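Local coordinates for inactive glucansucrase (Lactobacillus reuteri, PDB 5JBD), which is an inactive glucansucrase of glycoside hydrolase family 70, a multidomain protein built around a TIM-barrel-type core, at residues Arg558-Asn562 / Gln563-Asn567. Sequence-based numbering, arbitrary orientation.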
loop_
_atom_site.group_PDB
_atom_site.type_symbol
_atom_site.label_atom_id
_atom_site.label_comp_id
_atom_site.label_asym_id
_atom_site.label_seq_id
_atom_site.Cartn_x
_atom_site.Cartn_y
_atom_site.Cartn_z
ATOM N N ARG A 558 17.763 -42.762 -0.214
ATOM C CA ARG A 558 18.013 -44.066 -0.837
ATOM C C ARG A 558 17.948 -44.034 -2.363
ATOM O O ARG A 558 18.546 -44.876 -3.012
ATOM C CB ARG A 558 17.014 -45.134 -0.334
ATOM C CG ARG A 558 17.157 -45.501 1.133
ATOM C CD ARG A 558 18.401 -46.345 1.371
ATOM N NE ARG A 558 18.674 -46.511 2.796
ATOM C CZ ARG A 558 19.804 -47.004 3.297
ATOM N NH1 ARG A 558 20.795 -47.404 2.492
ATOM N NH2 ARG A 558 19.944 -47.107 4.622
ATOM N N ALA A 559 17.230 -43.064 -2.927
ATOM C CA ALA A 559 17.205 -42.877 -4.376
ATOM C C ALA A 559 18.520 -42.368 -4.941
ATOM O O ALA A 559 18.685 -42.356 -6.155
ATOM C CB ALA A 559 16.073 -41.927 -4.767
ATOM N N HIS A 560 19.457 -41.955 -4.081
ATOM C CA HIS A 560 20.659 -41.270 -4.516
ATOM C C HIS A 560 21.971 -41.859 -3.980
ATOM O O HIS A 560 22.901 -41.122 -3.650
ATOM C CB HIS A 560 20.525 -39.804 -4.132
ATOM C CG HIS A 560 19.313 -39.156 -4.724
ATOM N ND1 HIS A 560 19.218 -38.866 -6.065
ATOM C CD2 HIS A 560 18.131 -38.798 -4.175
ATOM C CE1 HIS A 560 18.035 -38.332 -6.312
ATOM N NE2 HIS A 560 17.356 -38.279 -5.181
ATOM N N ALA A 561 22.052 -43.186 -3.955
ATOM C CA ALA A 561 23.286 -43.899 -3.566
ATOM C C ALA A 561 24.249 -43.932 -4.738
ATOM O O ALA A 561 23.830 -43.964 -5.897
ATOM C CB ALA A 561 22.974 -45.313 -3.100
ATOM N N ASN A 562 25.546 -43.880 -4.436
ATOM C CA ASN A 562 26.605 -43.975 -5.445
ATOM C C ASN A 562 26.378 -42.972 -6.577
ATOM O O ASN A 562 26.409 -43.325 -7.762
ATOM C CB ASN A 562 26.704 -45.414 -5.980
ATOM C CG ASN A 562 26.889 -46.449 -4.867
ATOM O OD1 ASN A 562 26.098 -47.388 -4.738
ATOM N ND2 ASN A 562 27.916 -46.261 -4.047
ATOM N N GLN A 563 26.155 -41.720 -6.193
ATOM C CA GLN A 563 25.775 -40.682 -7.142
ATOM C C GLN A 563 26.639 -39.441 -7.041
ATOM O O GLN A 563 26.952 -38.981 -5.944
ATOM C CB GLN A 563 24.307 -40.308 -6.948
ATOM C CG GLN A 563 23.808 -39.359 -8.029
ATOM C CD GLN A 563 22.307 -39.192 -8.057
ATOM O OE1 GLN A 563 21.582 -39.697 -7.199
ATOM N NE2 GLN A 563 21.829 -38.457 -9.062
ATOM N N GLN A 564 26.984 -38.887 -8.207
ATOM C CA GLN A 564 27.802 -37.678 -8.306
ATOM C C GLN A 564 26.959 -36.423 -8.138
ATOM O O GLN A 564 25.912 -36.291 -8.775
ATOM C CB GLN A 564 28.485 -37.619 -9.667
ATOM C CG GLN A 564 29.361 -38.825 -9.945
ATOM C CD GLN A 564 30.260 -38.621 -11.139
ATOM O OE1 GLN A 564 29.967 -37.829 -12.038
ATOM N NE2 GLN A 564 31.387 -39.303 -11.131
ATOM N N TYR A 565 27.428 -35.513 -7.284
ATOM C CA TYR A 565 26.784 -34.220 -7.033
ATOM C C TYR A 565 27.726 -33.079 -7.388
ATOM O O TYR A 565 28.929 -33.146 -7.114
ATOM C CB TYR A 565 26.322 -34.128 -5.568
ATOM C CG TYR A 565 25.032 -34.860 -5.369
ATOM C CD1 TYR A 565 25.014 -36.230 -5.195
ATOM C CD2 TYR A 565 23.814 -34.183 -5.464
ATOM C CE1 TYR A 565 23.829 -36.913 -5.058
ATOM C CE2 TYR A 565 22.615 -34.853 -5.335
ATOM C CZ TYR A 565 22.626 -36.214 -5.135
ATOM O OH TYR A 565 21.449 -36.878 -4.995
ATOM N N ARG A 566 27.173 -32.045 -8.009
ATOM C CA ARG A 566 27.923 -30.865 -8.381
ATOM C C ARG A 566 27.845 -29.818 -7.278
ATOM O O ARG A 566 26.779 -29.575 -6.707
ATOM C CB ARG A 566 27.360 -30.274 -9.691
ATOM C CG ARG A 566 28.159 -29.083 -10.206
ATOM C CD ARG A 566 27.844 -28.765 -11.662
ATOM N NE ARG A 566 26.530 -28.130 -11.841
ATOM C CZ ARG A 566 26.291 -26.812 -11.921
ATOM N NH1 ARG A 566 27.267 -25.904 -11.818
ATOM N NH2 ARG A 566 25.044 -26.385 -12.110
ATOM N N ASN A 567 28.974 -29.167 -7.035
ATOM C CA ASN A 567 29.091 -28.084 -6.072
ATOM C C ASN A 567 28.542 -26.807 -6.711
ATOM O O ASN A 567 29.284 -26.015 -7.307
ATOM C CB ASN A 567 30.574 -27.914 -5.693
ATOM C CG ASN A 567 30.786 -27.006 -4.502
ATOM O OD1 ASN A 567 29.886 -26.314 -4.059
ATOM N ND2 ASN A 567 32.015 -27.011 -3.971
#
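Between His560 and Gln563 the chain makes a tight turn: Asn562, with positive phi and psi, swings the backbone out of the loop and into the extended path that begins strand 564-571. The bend brings the two side chains alongside each other, pointing the same way. His560 ND1 donates to Gln563 OE1 at 2.8 Å; the acceptor lies in the imidazole plane, though the bond is somewhat bent, with an N-H...O angle of 150°. Ring and amide are tilted 28° apart. Gln563 reaches the ring edge because CG is anti to the backbone N (chi1 -173°) and the chain runs on extended. Its NE2 is hydrogen-bonded to Arg533 O, and His560 NE2 to Tyr516 O, so both ends of the amide and both imidazole nitrogens are engaged, which holds the two planes in place. Tyr565 crosses His560 at about a right angle and brings OH to 3.1 Å from His560 CG, obliquely to the imidazole, while Ala559 CB rests over one ring face near its rim. The guanidinium NH1 and NH2 of Arg533 bond the carbonyl oxygens of Ala559 and Ala561. The turn closes the loop leading from strand 550-555 into strand 564-571; Gln563, just before it, and Tyr565, on it, both pack on Pro618 of the antiparallel neighbour 612-618.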